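Fuculose-1-phosphate aldolase (Glaciozyma antarctica, PDB 4XXF) belongs to the class II aldolase/adducin family, assembles as a tetramer and binds zinc ions. Local coordinates at residues T70-I75 / G87-I93; I135-C141 / T216-D220. All blocks are in the same frame, centred on the assembly; numbering follows the deposited sequence. Where two conformers were deposited one is given.

Contact 1: T70-I75 / G87-I93; sequences TVSDLI and GKEGRRI
A 3-10 turn at Val71-Ser72-Asp73 leads into Leu74 and the edge strand that starts at Ile75; against it runs the loop Gly87-Ile93, folded as a type II turn from Lys88 to Arg91 (Arg91 N to Lys88 O 3.0 Å) with Gly90 at positive phi. Asp73 and Gly87 lie closest, CA to CA 4.4 Å. One direct backbone bond crosses, weak at 125°: Gly87 N to Leu74 O, 2.9 Å. A CB on Gly87 (phi 75°) would clash with Ile75 CG2, which sits 3.6 Å from Gly87 CA; Ile75 CD1 lies 3.3 Å from Ile93 O.

Asp73, chi1 m, returns its carboxylate to Thr70, where OD2 accepts from N (3.0 Å) and OG1 (2.7 Å). Asp73 OD1 forms a salt bridge with NZ of the extended Lys88 (3.2 Å). Water 1 joins that NZ to Thr70 OG1, 2.8 Å from each. Water 2 donates to Ser72 O (2.8 Å) and Gly87 O (2.9 Å), the latter also accepting from Arg92 NH2 (3.1 Å), while Arg92 NH1 pairs with Glu89 OE1 (3.0 Å). Water 3 accepts from Lys88 N (3.0 Å) and donates to Asp73 O (2.9 Å) and Arg91 O (2.8 Å). Ser72 OG bonds to the C-terminal carboxylate of Lys258. Polar links between the loop entering strand 75-78 and that between strand 83-84 and helix 96-108 thus run largely through solvent, supplemented by a single ion pair.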
ATOM      1  N   THR A  70      -6.672 -24.014  -1.397  1.00 11.94           N
ATOM      2  CA  THR A  70      -7.736 -24.598  -2.217  1.00 12.44           C
ATOM      3  C   THR A  70      -8.573 -25.521  -1.351  1.00 11.86           C
ATOM      4  O   THR A  70      -8.147 -25.923  -0.268  1.00 12.73           O
ATOM      5  CB  THR A  70      -7.211 -25.404  -3.432  1.00 12.04           C
ATOM      6  OG1 THR A  70      -6.632 -26.632  -2.980  1.00 14.71           O
ATOM      7  CG2 THR A  70      -6.181 -24.606  -4.227  1.00 13.66           C
ATOM      8  N   VAL A  71      -9.761 -25.851  -1.841  1.00 13.00           N
ATOM      9  CA  VAL A  71     -10.659 -26.740  -1.113  1.00 14.17           C
ATOM     10  C   VAL A  71      -9.988 -28.083  -0.779  1.00 13.98           C
ATOM     11  O   VAL A  71     -10.143 -28.597   0.333  1.00 14.60           O
ATOM     12  CB  VAL A  71     -11.971 -26.956  -1.912  1.00 13.69           C
ATOM     13  CG1 VAL A  71     -12.776 -28.134  -1.360  1.00 17.69           C
ATOM     14  CG2 VAL A  71     -12.791 -25.677  -1.904  1.00 16.45           C
ATOM     15  N   SER A  72      -9.189 -28.607  -1.708  1.00 13.45           N
ATOM     16  CA  SER A  72      -8.508 -29.891  -1.523  0.83 15.27           C
ATOM     17  C   SER A  72      -7.449 -29.871  -0.425  1.00 15.01           C
ATOM     18  O   SER A  72      -7.038 -30.924   0.066  1.00 17.36           O
ATOM     19  CB  SER A  72      -7.860 -30.331  -2.837  0.83 17.21           C
ATOM     20  OG  SER A  72      -8.853 -30.694  -3.780  0.83 20.40           O
ATOM     21  N   ASP A  73      -6.996 -28.679  -0.040  1.00 14.11           N
ATOM     22  CA  ASP A  73      -5.974 -28.564   0.995  1.00 13.91           C
ATOM     23  C   ASP A  73      -6.514 -28.644   2.413  1.00 13.74           C
ATOM     24  O   ASP A  73      -5.772 -28.978   3.343  1.00 14.69           O
ATOM     25  CB  ASP A  73      -5.233 -27.236   0.852  1.00 14.11           C
ATOM     26  CG  ASP A  73      -4.444 -27.144  -0.429  1.00 16.27           C
ATOM     27  OD1 ASP A  73      -3.573 -28.011  -0.656  1.00 16.17           O
ATOM     28  OD2 ASP A  73      -4.693 -26.197  -1.209  1.00 14.32           O
ATOM     29  N   LEU A  74      -7.787 -28.297   2.600  1.00 12.99           N
ATOM     30  CA  LEU A  74      -8.348 -28.239   3.948  1.00 13.74           C
ATOM     31  C   LEU A  74      -8.301 -29.591   4.634  1.00 13.40           C
ATOM     32  O   LEU A  74      -8.570 -30.625   4.011  1.00 14.40           O
ATOM     33  CB  LEU A  74      -9.794 -27.768   3.927  1.00 12.84           C
ATOM     34  CG  LEU A  74     -10.059 -26.370   3.392  1.00 11.94           C
ATOM     35  CD1 LEU A  74     -11.537 -26.075   3.598  1.00 14.18           C
ATOM     36  CD2 LEU A  74      -9.172 -25.322   4.092  1.00 14.65           C
ATOM     37  N   ILE A  75      -8.019 -29.576   5.932  1.00 13.75           N
ATOM     38  CA  ILE A  75      -7.980 -30.805   6.714  1.00 14.43           C
ATOM     39  C   ILE A  75      -9.081 -30.815   7.757  1.00 13.96           C
ATOM     40  O   ILE A  75      -9.560 -29.761   8.185  1.00 14.30           O
ATOM     41  CB  ILE A  75      -6.614 -31.000   7.410  1.00 13.48           C
ATOM     42  CG1 ILE A  75      -6.185 -29.735   8.158  1.00 15.56           C
ATOM     43  CG2 ILE A  75      -5.550 -31.422   6.392  1.00 18.16           C
ATOM     44  CD1 ILE A  75      -5.016 -29.944   9.108  1.00 16.26           C
ATOM     45  N   GLY A  87      -7.095 -32.931   3.204  1.00 16.55           N
ATOM     46  CA  GLY A  87      -5.728 -32.544   2.924  1.00 16.43           C
ATOM     47  C   GLY A  87      -5.035 -33.290   1.803  1.00 17.54           C
ATOM     48  O   GLY A  87      -5.592 -34.193   1.178  1.00 19.93           O
ATOM     49  N   LYS A  88      -3.790 -32.893   1.575  1.00 18.10           N
ATOM     50  CA  LYS A  88      -2.926 -33.527   0.599  1.00 18.77           C
ATOM     51  C   LYS A  88      -1.777 -34.235   1.298  1.00 20.90           C
ATOM     52  O   LYS A  88      -1.322 -33.803   2.360  1.00 20.07           O
ATOM     53  CB  LYS A  88      -2.384 -32.494  -0.386  1.00 21.40           C
ATOM     54  CG  LYS A  88      -3.456 -31.867  -1.272  1.00 22.07           C
ATOM     55  CD  LYS A  88      -2.843 -30.841  -2.201  1.00 25.00           C
ATOM     56  CE  LYS A  88      -3.902 -30.115  -3.002  1.00 23.22           C
ATOM     57  NZ  LYS A  88      -3.307 -28.965  -3.743  1.00 30.10           N
ATOM     58  N   GLU A  89      -1.336 -35.333   0.694  1.00 25.24           N
ATOM     59  CA  GLU A  89      -0.136 -36.057   1.098  1.00 24.59           C
ATOM     60  C   GLU A  89       1.010 -35.089   1.357  1.00 26.27           C
ATOM     61  O   GLU A  89       1.345 -34.278   0.492  1.00 25.46           O
ATOM     62  CB  GLU A  89       0.263 -37.049   0.001  1.00 30.02           C
ATOM     63  CG  GLU A  89       1.342 -38.083   0.360  1.00 39.29           C
ATOM     64  CD  GLU A  89       1.022 -38.902   1.603  1.00 51.98           C
ATOM     65  OE1 GLU A  89      -0.174 -39.044   1.945  1.00 55.32           O
ATOM     66  OE2 GLU A  89       1.973 -39.424   2.229  1.00 56.19           O
ATOM     67  N   GLY A  90       1.605 -35.160   2.543  1.00 23.71           N
ATOM     68  CA  GLY A  90       2.743 -34.313   2.855  1.00 23.00           C
ATOM     69  C   GLY A  90       2.398 -33.098   3.700  1.00 20.88           C
ATOM     70  O   GLY A  90       3.289 -32.479   4.280  1.00 23.25           O
ATOM     71  N   ARG A  91       1.119 -32.740   3.788  1.00 18.09           N
ATOM     72  CA  ARG A  91       0.727 -31.615   4.639  1.00 16.17           C
ATOM     73  C   ARG A  91      -0.618 -31.867   5.307  1.00 16.25           C
ATOM     74  O   ARG A  91      -1.502 -31.018   5.325  1.00 15.74           O
ATOM     75  CB  ARG A  91       0.693 -30.300   3.845  1.00 15.53           C
ATOM     76  CG  ARG A  91       0.866 -29.062   4.730  1.00 14.35           C
ATOM     77  CD  ARG A  91       0.618 -27.746   3.999  1.00 13.86           C
ATOM     78  NE  ARG A  91       1.630 -27.473   2.979  1.00 14.81           N
ATOM     79  CZ  ARG A  91       2.831 -26.957   3.235  1.00 15.68           C
ATOM     80  NH1 ARG A  91       3.168 -26.646   4.478  1.00 15.77           N
ATOM     81  NH2 ARG A  91       3.691 -26.751   2.249  1.00 16.82           N
ATOM     82  N   ARG A  92      -0.767 -33.061   5.859  1.00 19.61           N
ATOM     83  CA  ARG A  92      -1.915 -33.359   6.702  1.00 17.82           C
ATOM     84  C   ARG A  92      -1.516 -33.082   8.140  1.00 17.43           C
ATOM     85  O   ARG A  92      -1.423 -33.982   8.977  1.00 20.98           O
ATOM     86  CB  ARG A  92      -2.378 -34.798   6.481  1.00 21.04           C
ATOM     87  CG  ARG A  92      -3.045 -34.939   5.126  1.00 20.58           C
ATOM     88  CD  ARG A  92      -3.286 -36.365   4.694  1.00 22.07           C
ATOM     89  NE  ARG A  92      -4.007 -36.348   3.426  1.00 24.99           N
ATOM     90  CZ  ARG A  92      -3.860 -37.237   2.455  1.00 27.61           C
ATOM     91  NH1 ARG A  92      -3.015 -38.250   2.596  1.00 32.15           N
ATOM     92  NH2 ARG A  92      -4.568 -37.113   1.340  1.00 32.64           N
ATOM     93  N   ILE A  93      -1.278 -31.796   8.393  1.00 18.04           N
ATOM     94  CA  ILE A  93      -0.766 -31.331   9.673  0.54 17.48           C
ATOM     95  C   ILE A  93      -1.465 -30.057  10.104  1.00 16.73           C
ATOM     96  O   ILE A  93      -1.785 -29.196   9.287  1.00 15.92           O
ATOM     97  CB  ILE A  93       0.762 -31.077   9.629  0.54 18.52           C
ATOM     98  CG1 ILE A  93       1.127 -30.156   8.460  0.54 18.53           C
ATOM     99  CG2 ILE A  93       1.521 -32.386   9.538  0.54 21.98           C
ATOM    100  CD1 ILE A  93       2.561 -29.656   8.513  0.54 22.87           C
TER
HETATM  101  O   HOH W   1      -5.639 -28.130  -5.132  1.00 22.24           O
HETATM  102  O   HOH W   2      -7.692 -33.556  -0.651  1.00 28.73           O
HETATM  103  O   HOH W   3      -3.254 -30.460   3.193  1.00 16.54           O

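Contact 2: I135-C141 / T216-D220; sequences ITTQDSC and TIPID
The side chain of Ile219 fills a hollow in the loop Ile135-Cys141. That loop runs irregularly through Ile135, Thr136 and Thr137, then tightens into a 3-10 turn at Asp139-Cys141; the extended Thr216-Asp220 passes alongside and ends at the N-cap position of helix 221-231. Thr136 and Pro218 are nearest, CA to CA 4.6 Å, and Ile219 N donates to Ile135 O (3.0 Å, 159°).

With chi1 m and chi2 t, Ile219 reaches inward so that CD1 lies 3.3 Å from Thr137 O, 3.8 Å from Gln138 N and 3.7 Å from Cys141 SG, the thiol being in the m rotamer. Thr136, chi1 p, places CG2 3.9 Å from Thr216 OG1 and 4.1 Å from Ile217 O. The hollow is shaped by an ST motif: Thr137, also p, accepts from Ser140 N at OG1 (3.0 Å) and meets Gln203 of helix 190-213 there, while Ser140 OG, again p, donates to Thr137 O (2.6 Å). Ile135 (m, m) turns its end away from the other segment, to Ala224.

Asn180 of the third subunit donates to both Thr136 O and Ile217 O; Asp139 OD1 hydrogen-bonds to His119, and OD2 forms a salt bridge with Lys124, both of that third subunit. The side chain of Gln138, with chi1 and chi2 both t, comes to about 4 Å from a zinc ion, beside His181 of that subunit; His119 and His181 are zinc ligands. One backbone hydrogen bond and the packing of Ile219 CD1 on backbone atoms and the Cys141 thiol therefore join the two segments, while nearby polar groups bind across the subunit interface beside the metal.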
ATOM      1  N   ILE A 135     -14.294   3.639  20.584  1.00 13.97           N
ATOM      2  CA  ILE A 135     -15.439   3.669  19.687  1.00 15.00           C
ATOM      3  C   ILE A 135     -15.584   5.100  19.153  1.00 14.50           C
ATOM      4  O   ILE A 135     -16.281   5.941  19.729  1.00 16.21           O
ATOM      5  CB  ILE A 135     -16.723   3.167  20.388  1.00 16.49           C
ATOM      6  CG1 ILE A 135     -16.476   1.787  21.027  1.00 16.45           C
ATOM      7  CG2 ILE A 135     -17.884   3.110  19.398  1.00 16.08           C
ATOM      8  CD1 ILE A 135     -15.988   0.699  20.068  1.00 16.97           C
ATOM      9  N   THR A 136     -14.878   5.356  18.052  1.00 14.42           N
ATOM     10  CA  THR A 136     -14.699   6.707  17.517  1.00 14.88           C
ATOM     11  C   THR A 136     -15.193   6.873  16.074  1.00 16.05           C
ATOM     12  O   THR A 136     -15.096   7.962  15.513  1.00 15.79           O
ATOM     13  CB  THR A 136     -13.228   7.101  17.535  1.00 15.74           C
ATOM     14  OG1 THR A 136     -12.506   6.140  16.764  1.00 15.56           O
ATOM     15  CG2 THR A 136     -12.684   7.110  18.962  1.00 17.50           C
ATOM     16  N   THR A 137     -15.694   5.797  15.471  1.00 14.75           N
ATOM     17  CA  THR A 137     -16.234   5.856  14.112  1.00 15.11           C
ATOM     18  C   THR A 137     -17.527   5.070  14.037  1.00 15.16           C
ATOM     19  O   THR A 137     -17.778   4.178  14.850  1.00 14.76           O
ATOM     20  CB  THR A 137     -15.273   5.277  13.061  1.00 14.82           C
ATOM     21  OG1 THR A 137     -15.159   3.865  13.268  1.00 14.33           O
ATOM     22  CG2 THR A 137     -13.901   5.933  13.147  1.00 14.76           C
ATOM     23  N   GLN A 138     -18.352   5.384  13.046  1.00 15.78           N
ATOM     24  CA  GLN A 138     -19.580   4.633  12.853  1.00 15.97           C
ATOM     25  C   GLN A 138     -19.280   3.142  12.690  1.00 15.40           C
ATOM     26  O   GLN A 138     -19.916   2.299  13.323  1.00 15.23           O
ATOM     27  CB  GLN A 138     -20.326   5.169  11.643  1.00 17.33           C
ATOM     28  CG  GLN A 138     -21.603   4.436  11.351  1.00 24.93           C
ATOM     29  CD  GLN A 138     -22.399   5.104  10.259  1.00 31.52           C
ATOM     30  OE1 GLN A 138     -22.652   6.306  10.311  1.00 30.74           O
ATOM     31  NE2 GLN A 138     -22.784   4.330   9.247  1.00 40.61           N
ATOM     32  N   ASP A 139     -18.284   2.815  11.870  1.00 15.19           N
ATOM     33  CA  ASP A 139     -17.902   1.417  11.658  1.00 14.76           C
ATOM     34  C   ASP A 139     -17.500   0.715  12.958  1.00 14.10           C
ATOM     35  O   ASP A 139     -17.839  -0.458  13.180  1.00 16.02           O
ATOM     36  CB  ASP A 139     -16.747   1.339  10.649  1.00 15.18           C
ATOM     37  CG  ASP A 139     -17.142   1.824   9.247  1.00 19.51           C
ATOM     38  OD1 ASP A 139     -18.280   1.573   8.796  1.00 23.42           O
ATOM     39  OD2 ASP A 139     -16.305   2.459   8.576  1.00 20.53           O
ATOM     40  N   SER A 140     -16.766   1.423  13.817  1.00 13.82           N
ATOM     41  CA  SER A 140     -16.334   0.848  15.092  1.00 13.38           C
ATOM     42  C   SER A 140     -17.496   0.483  16.010  1.00 13.58           C
ATOM     43  O   SER A 140     -17.328  -0.310  16.932  1.00 13.38           O
ATOM     44  CB  SER A 140     -15.393   1.807  15.826  1.00 13.97           C
ATOM     45  OG  SER A 140     -16.090   2.879  16.420  1.00 14.38           O
ATOM     46  N   CYS A 141     -18.670   1.055  15.769  1.00 14.09           N
ATOM     47  CA  CYS A 141     -19.810   0.770  16.628  1.00 14.38           C
ATOM     48  C   CYS A 141     -20.279  -0.674  16.496  1.00 15.54           C
ATOM     49  O   CYS A 141     -21.052  -1.135  17.330  1.00 15.26           O
ATOM     50  CB  CYS A 141     -20.958   1.720  16.325  1.00 15.02           C
ATOM     51  SG  CYS A 141     -20.631   3.435  16.807  1.00 15.72           S
ATOM     52  N   THR A 216      -8.603  11.888  19.774  1.00 15.58           N
ATOM     53  CA  THR A 216      -9.902  11.501  19.252  1.00 14.45           C
ATOM     54  C   THR A 216     -11.050  11.948  20.156  1.00 16.12           C
ATOM     55  O   THR A 216     -10.881  12.175  21.355  1.00 16.82           O
ATOM     56  CB  THR A 216     -10.009   9.980  19.049  1.00 13.66           C
ATOM     57  OG1 THR A 216      -9.729   9.313  20.282  1.00 16.76           O
ATOM     58  CG2 THR A 216      -9.033   9.504  17.985  1.00 15.85           C
ATOM     59  N   ILE A 217     -12.222  12.063  19.544  1.00 15.39           N
ATOM     60  CA  ILE A 217     -13.459  12.329  20.257  1.00 16.79           C
ATOM     61  C   ILE A 217     -14.312  11.071  20.188  1.00 17.32           C
ATOM     62  O   ILE A 217     -14.685  10.641  19.095  1.00 16.92           O
ATOM     63  CB  ILE A 217     -14.218  13.521  19.643  1.00 18.31           C
ATOM     64  CG1 ILE A 217     -13.316  14.762  19.609  1.00 23.11           C
ATOM     65  CG2 ILE A 217     -15.499  13.790  20.418  1.00 19.38           C
ATOM     66  CD1 ILE A 217     -13.945  15.971  18.953  1.00 27.43           C
ATOM     67  N   PRO A 218     -14.606  10.457  21.343  1.00 18.09           N
ATOM     68  CA  PRO A 218     -15.440   9.253  21.315  1.00 18.56           C
ATOM     69  C   PRO A 218     -16.859   9.576  20.858  1.00 19.65           C
ATOM     70  O   PRO A 218     -17.357  10.661  21.135  1.00 21.06           O
ATOM     71  CB  PRO A 218     -15.422   8.775  22.772  1.00 21.87           C
ATOM     72  CG  PRO A 218     -15.114  10.004  23.569  1.00 23.97           C
ATOM     73  CD  PRO A 218     -14.191  10.821  22.707  1.00 23.53           C
ATOM     74  N   ILE A 219     -17.491   8.647  20.157  1.00 16.32           N
ATOM     75  CA  ILE A 219     -18.917   8.761  19.876  1.00 17.34           C
ATOM     76  C   ILE A 219     -19.675   8.710  21.195  1.00 19.65           C
ATOM     77  O   ILE A 219     -19.324   7.931  22.079  1.00 20.02           O
ATOM     78  CB  ILE A 219     -19.377   7.639  18.940  1.00 16.55           C
ATOM     79  CG1 ILE A 219     -18.757   7.858  17.568  1.00 16.04           C
ATOM     80  CG2 ILE A 219     -20.900   7.592  18.838  1.00 18.79           C
ATOM     81  CD1 ILE A 219     -18.931   6.695  16.618  1.00 17.51           C
ATOM     82  N   ASP A 220     -20.682   9.566  21.350  1.00 20.44           N
ATOM     83  CA  ASP A 220     -21.516   9.553  22.548  1.00 21.92           C
ATOM     84  C   ASP A 220     -22.163   8.176  22.678  1.00 17.58           C
ATOM     85  O   ASP A 220     -22.590   7.600  21.683  1.00 18.91           O
ATOM     86  CB  ASP A 220     -22.571  10.662  22.475  1.00 23.02           C
ATOM     87  CG  ASP A 220     -23.205  10.962  23.819  1.00 41.05           C
ATOM     88  OD1 ASP A 220     -22.577  10.669  24.860  1.00 46.94           O
ATOM     89  OD2 ASP A 220     -24.335  11.496  23.832  1.00 45.58           O
TER

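Both contacts join loops and are only partly buried, on opposite sides of the chain's centre, 42 Å apart between centres and about 28 Å between nearest atoms. They share no secondary-structure element. Contact 1 lies at one margin of the sheet, where its first segment runs into outermost strand 75-78, and packs on the second subunit through Arg91 and Ile93. Contact 2 lies among helices 190-213 and 221-231 and takes hydrogen bonds and a salt bridge from the third subunit near zinc. Their chemistry differs accordingly: waters and an ion pair make most of the polar links across the first pair of segments, whereas the second combines a direct backbone bond with van der Waals packing of an isoleucine.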